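Local coordinates for protein DynE8 (Micromonospora chersina, PDB 4AMM) that builds the polyketide precursor of an enediyne as an iterative polyketide synthase, whose acyltransferase domain, the part present here, probably loads malonyl units for chain extension, at residues Q148-A153 with T194-R199; T209-M215 with V273-F277. One frame throughout, in Å; residues are numbered along the deposited sequence.

Interaction 1: residues Q148-A153 with T194-R199; sequences QPAIIA and TLALAR
Pro149 lays its ring against one turn of helix 191-206: its CB is 3.7 Å from Arg199 CG and 3.9 Å from Leu195 CD1, and its CD is 3.9 Å from Ala198 O. Both segments are helical and nearly antiparallel, at 157° between N-to-C directions, with axes 8.2 Å apart at closest approach. Register is set by Pro149 opposite Ala198, CA to CA 5.0 Å; the small alanine lets the backbones come this near. Proline offers no NH to the preceding turn and the helix kinks there, while Ala153 N still bonds Pro149 O at 2.8 Å. Ile152, one turn on, is in the mm rotamer; its CG1 meets Ala198 CB at 3.7 Å and its CG2 meets Thr194 CG2 at 4.0 Å. Leu195 leaves its helix sideways, but its tp rotamer swings CD1 inward, 3.3 Å from Pro149 O and 4.1 Å from Ala153 CB. Arg199, its CA-to-CB bond pointing away, folds back so that Pro149 CB lies over one guanidinium face. No hydrogen bond crosses this apolar packing of antiparallel helices. Gln148 OE1 bonds Arg201 farther along helix 191-206, a polar tie beside the seam; Gln148 NE2 bonds Thr144, and Thr194 OG1 bonds Asp190 O. Ile152 also rests on Leu177 and on Ala181 of helix 178-185, so helices 144-165 and 191-206 pack beside the probable nucleophile elbow at the end of strand 171-174.

Interaction 2: residues T209-M215 with V273-F277; sequences TEAPSGM and VSHAF
Residues 209-212 form a loop that runs into strand 213-218, fully stretched at Gly214 (phi/psi -175/-158°), while 273-277 is irregular: Val273 and His275 are extended, Ser274 bends between them, and Ala276 (-81/73°) centres an inverse gamma turn closed by a weak bond from Phe277 N to His275 O, 3.0 Å. The CA atoms closest across the segments are those of Gly214 and Ala276, 4.2 Å apart, and Ala276 CA makes a CA-H...O contact with Gly214 O at 3.4 Å. One direct hydrogen bond joins the segments, Ala276 N to Ser213 OG, 3.0 Å. That hydroxyl, with chi1 p, donates to Thr209 OG1 (2.7 Å), which donates to Ala211 O (2.7 Å). Water 1 links Thr209 N (3.0 Å) to Ser274 O (2.8 Å), water 2 Ser213 N (3.0 Å) to Ser274 O (2.7 Å). Water 3 lies 2.9 Å from both Met215 N and Val273 O, beyond the Met215-Leu271 strand pairing. His275, Ala276 and Phe277 begin the HAFH sequence associated with malonyl-selective acyltransferases, consistent with a place at the substrate pocket; strand 213-218 belongs to the smaller, ferredoxin-like subdomain. Met215, rotamer mtp, sets CG 3.7 Å from Val273 CG1 and CE 3.5 Å from Phe277 O. Met215 SD lies 3.9 Å from Phe277 CB and 5.2 Å from the Phe277 ring centroid, an oblique Met-aromatic contact. Thr209 CG2 approaches His275 CD2 at 4.1 Å; His275 NE2 bonds Ala207 O.

In the fold
Interaction 1 is a buried helix-helix contact in the larger part of the domain, near the parallel sheet; interaction 2 lies farther from the centre of the chain and is only partly buried, where the loop after strand 268-270 lies against the start of its antiparallel neighbour, strand 213-218. The centres of interactions 1 and 2 are about 22 Å apart, their nearest atoms about 6 Å. They share no element, but helix 191-206 leads directly to strand 213-218. Chemistry follows place: interaction 1 is apolar between its segments, with no hydrogen bond across them, whereas interaction 2 combines a serine hydrogen bond and bridging waters with apolar packing around a methionine. Ile152 and Phe277 both lie near the probable nucleophile elbow.

Interaction 1: residues Q148-A153 with T194-R199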
loop_
_atom_site.group_PDB
_atom_site.type_symbol
_atom_site.label_atom_id
_atom_site.label_comp_id
_atom_site.label_asym_id
_atom_site.label_seq_id
_atom_site.Cartn_x
_atom_site.Cartn_y
_atom_site.Cartn_z
ATOM N N GLN A 148 0.687 1.620 15.892
ATOM C CA GLN A 148 0.958 0.301 15.312
ATOM C C GLN A 148 -0.266 -0.598 15.389
ATOM O O GLN A 148 -0.661 -1.139 14.309
ATOM C CB GLN A 148 2.215 -0.327 15.906
ATOM C CG GLN A 148 3.502 0.467 15.526
ATOM C CD GLN A 148 4.741 -0.326 15.747
ATOM O OE1 GLN A 148 4.764 -1.532 15.677
ATOM N NE2 GLN A 148 5.854 0.383 16.081
ATOM N N PRO A 149 -0.906 -0.768 16.513
ATOM C CA PRO A 149 -2.124 -1.634 16.529
ATOM C C PRO A 149 -3.244 -1.007 15.733
ATOM O O PRO A 149 -4.046 -1.765 15.139
ATOM C CB PRO A 149 -2.429 -1.826 17.999
ATOM C CG PRO A 149 -1.687 -0.636 18.714
ATOM C CD PRO A 149 -0.478 -0.379 17.880
ATOM N N ALA A 150 -3.381 0.315 15.711
ATOM C CA ALA A 150 -4.418 0.953 14.887
ATOM C C ALA A 150 -4.244 0.640 13.437
ATOM O O ALA A 150 -5.255 0.248 12.768
ATOM C CB ALA A 150 -4.449 2.418 15.102
ATOM N N ILE A 151 -3.032 0.769 12.906
ATOM C CA ILE A 151 -2.808 0.488 11.479
ATOM C C ILE A 151 -3.073 -0.988 11.223
ATOM O O ILE A 151 -3.694 -1.337 10.168
ATOM C CB ILE A 151 -1.379 0.800 11.177
ATOM C CG1 ILE A 151 -1.251 2.356 11.207
ATOM C CG2 ILE A 151 -0.941 0.275 9.798
ATOM C CD1 ILE A 151 0.258 2.840 11.271
ATOM N N ILE A 152 -2.621 -1.917 12.061
ATOM C CA ILE A 152 -2.800 -3.360 11.834
ATOM C C ILE A 152 -4.289 -3.675 11.948
ATOM O O ILE A 152 -4.766 -4.467 11.100
ATOM C CB ILE A 152 -1.908 -4.147 12.804
ATOM C CG1 ILE A 152 -0.465 -4.002 12.413
ATOM C CG2 ILE A 152 -2.392 -5.581 12.874
ATOM C CD1 ILE A 152 -0.142 -4.696 11.025
ATOM N N ALA A 153 -5.040 -3.049 12.830
ATOM C CA ALA A 153 -6.505 -3.335 12.869
ATOM C C ALA A 153 -7.130 -2.937 11.536
ATOM O O ALA A 153 -7.982 -3.713 10.995
ATOM C CB ALA A 153 -7.141 -2.593 14.035
ATOM N N THR A 194 -2.066 -11.416 15.622
ATOM C CA THR A 194 -1.367 -10.356 14.884
ATOM C C THR A 194 -1.605 -9.003 15.513
ATOM O O THR A 194 -0.652 -8.228 15.644
ATOM C CB THR A 194 -1.823 -10.411 13.447
ATOM O OG1 THR A 194 -1.487 -11.689 12.885
ATOM C CG2 THR A 194 -1.083 -9.359 12.598
ATOM N N LEU A 195 -2.837 -8.688 15.874
ATOM C CA LEU A 195 -3.113 -7.430 16.554
ATOM C C LEU A 195 -2.442 -7.405 17.904
ATOM O O LEU A 195 -1.880 -6.334 18.239
ATOM C CB LEU A 195 -4.646 -7.253 16.641
ATOM C CG LEU A 195 -5.041 -5.992 17.324
ATOM C CD1 LEU A 195 -4.631 -4.725 16.544
ATOM C CD2 LEU A 195 -6.556 -5.936 17.610
ATOM N N ALA A 196 -2.447 -8.492 18.684
ATOM C CA ALA A 196 -1.799 -8.512 19.939
ATOM C C ALA A 196 -0.279 -8.274 19.767
ATOM O O ALA A 196 0.327 -7.512 20.546
ATOM C CB ALA A 196 -2.125 -9.838 20.672
ATOM N N LEU A 197 0.326 -8.873 18.759
ATOM C CA LEU A 197 1.740 -8.683 18.520
ATOM C C LEU A 197 2.004 -7.235 18.100
ATOM O O LEU A 197 3.026 -6.667 18.514
ATOM C CB LEU A 197 2.252 -9.647 17.455
ATOM C CG LEU A 197 3.709 -9.556 17.087
ATOM C CD1 LEU A 197 4.594 -9.837 18.305
ATOM C CD2 LEU A 197 3.969 -10.518 15.960
ATOM N N ALA A 198 1.145 -6.668 17.303
ATOM C CA ALA A 198 1.291 -5.219 16.957
ATOM C C ALA A 198 1.267 -4.316 18.184
ATOM O O ALA A 198 1.998 -3.377 18.221
ATOM C CB ALA A 198 0.239 -4.790 15.945
ATOM N N ARG A 199 0.420 -4.597 19.169
ATOM C CA ARG A 199 0.340 -3.768 20.393
ATOM C C ARG A 199 1.694 -3.969 21.088
ATOM O O ARG A 199 2.266 -2.984 21.542
ATOM C CB ARG A 199 -0.769 -4.321 21.295
ATOM C CG ARG A 199 -2.125 -4.119 20.851
ATOM C CD ARG A 199 -3.154 -4.482 22.025
ATOM N NE ARG A 199 -4.486 -4.345 21.460
ATOM C CZ ARG A 199 -5.020 -3.176 21.110
ATOM N NH1 ARG A 199 -4.343 -2.036 21.333
ATOM N NH2 ARG A 199 -6.240 -3.150 20.560
#

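Interaction 2: residues T209-M215 with V273-F277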
loop_
_atom_site.group_PDB
_atom_site.type_symbol
_atom_site.label_atom_id
_atom_site.label_comp_id
_atom_site.label_asym_id
_atom_site.label_seq_id
_atom_site.Cartn_x
_atom_site.Cartn_y
_atom_site.Cartn_z
ATOM N N THR A 209 15.081 5.950 22.808
ATOM C CA THR A 209 16.402 5.491 22.464
ATOM C C THR A 209 17.420 6.010 23.516
ATOM O O THR A 209 17.095 6.965 24.282
ATOM C CB THR A 209 16.788 5.932 21.042
ATOM O OG1 THR A 209 16.614 7.343 20.814
ATOM C CG2 THR A 209 15.989 5.158 19.988
ATOM N N GLU A 210 18.606 5.458 23.535
ATOM C CA GLU A 210 19.609 5.825 24.550
ATOM C C GLU A 210 19.948 7.298 24.460
ATOM O O GLU A 210 20.279 7.896 25.474
ATOM C CB GLU A 210 20.845 4.941 24.383
ATOM C CG GLU A 210 21.961 5.319 25.422
ATOM C CD GLU A 210 23.355 5.693 24.938
ATOM O OE1 GLU A 210 24.114 4.773 24.511
ATOM O OE2 GLU A 210 23.747 6.897 25.154
ATOM N N ALA A 211 19.973 7.864 23.268
ATOM C CA ALA A 211 20.245 9.277 23.136
ATOM C C ALA A 211 19.285 9.798 22.108
ATOM O O ALA A 211 18.717 8.978 21.311
ATOM C CB ALA A 211 21.668 9.513 22.684
ATOM N N PRO A 212 19.083 11.121 21.944
ATOM C CA PRO A 212 18.163 11.657 20.988
ATOM C C PRO A 212 18.568 11.191 19.578
ATOM O O PRO A 212 19.709 11.183 19.213
ATOM C CB PRO A 212 18.298 13.193 21.133
ATOM C CG PRO A 212 18.748 13.305 22.628
ATOM C CD PRO A 212 19.672 12.193 22.834
ATOM N N SER A 213 17.504 10.802 18.856
ATOM C CA SER A 213 17.720 10.131 17.540
ATOM C C SER A 213 16.555 10.424 16.679
ATOM O O SER A 213 15.471 10.831 17.041
ATOM C CB SER A 213 17.975 8.619 17.748
ATOM O OG SER A 213 16.867 7.928 18.195
ATOM N N GLY A 214 16.749 10.096 15.402
ATOM C CA GLY A 214 15.730 10.352 14.384
ATOM C C GLY A 214 16.068 9.808 13.022
ATOM O O GLY A 214 16.935 8.901 12.912
ATOM N N MET A 215 15.404 10.409 12.025
ATOM C CA MET A 215 15.476 9.887 10.618
ATOM C C MET A 215 15.514 11.065 9.664
ATOM O O MET A 215 14.929 12.141 9.934
ATOM C CB MET A 215 14.291 8.919 10.297
ATOM C CG MET A 215 14.180 7.824 11.293
ATOM S SD MET A 215 12.750 6.750 11.017
ATOM C CE MET A 215 13.344 5.541 9.791
ATOM N N VAL A 273 10.010 12.299 13.694
ATOM C CA VAL A 273 10.121 11.095 14.525
ATOM C C VAL A 273 11.187 11.366 15.532
ATOM O O VAL A 273 12.209 12.001 15.256
ATOM C CB VAL A 273 10.429 9.885 13.579
ATOM C CG1 VAL A 273 11.679 10.087 12.782
ATOM C CG2 VAL A 273 10.377 8.574 14.220
ATOM N N SER A 274 10.985 10.743 16.702
ATOM C CA SER A 274 11.917 10.884 17.826
ATOM C C SER A 274 12.703 9.654 18.058
ATOM O O SER A 274 13.295 9.466 19.126
ATOM C CB SER A 274 11.081 11.147 19.139
ATOM O OG SER A 274 10.357 12.364 18.994
ATOM N N HIS A 275 12.716 8.722 17.062
ATOM C CA HIS A 275 13.476 7.453 17.138
ATOM C C HIS A 275 14.162 7.206 15.852
ATOM O O HIS A 275 13.557 7.455 14.792
ATOM C CB HIS A 275 12.552 6.306 17.366
ATOM C CG HIS A 275 11.800 6.316 18.650
ATOM N ND1 HIS A 275 10.698 7.119 18.836
ATOM C CD2 HIS A 275 11.955 5.574 19.776
ATOM C CE1 HIS A 275 10.179 6.851 20.040
ATOM N NE2 HIS A 275 10.966 5.979 20.648
ATOM N N ALA A 276 15.361 6.689 15.937
ATOM C CA ALA A 276 16.084 6.156 14.771
ATOM C C ALA A 276 15.558 4.747 14.504
ATOM O O ALA A 276 16.262 3.749 14.788
ATOM C CB ALA A 276 17.598 6.165 15.064
ATOM N N PHE A 277 14.313 4.656 13.971
ATOM C CA PHE A 277 13.799 3.329 13.656
ATOM C C PHE A 277 14.682 2.741 12.579
ATOM O O PHE A 277 15.348 3.411 11.794
ATOM C CB PHE A 277 12.368 3.529 13.101
ATOM C CG PHE A 277 11.369 3.987 14.125
ATOM C CD1 PHE A 277 11.220 3.352 15.387
ATOM C CD2 PHE A 277 10.498 4.987 13.805
ATOM C CE1 PHE A 277 10.245 3.830 16.301
ATOM C CE2 PHE A 277 9.503 5.426 14.742
ATOM C CZ PHE A 277 9.394 4.832 15.935
HETATM O O HOH W 1 13.684 8.379 21.708
HETATM O O HOH W 2 14.877 11.369 20.242
HETATM O O HOH W 3 13.920 12.725 13.011
#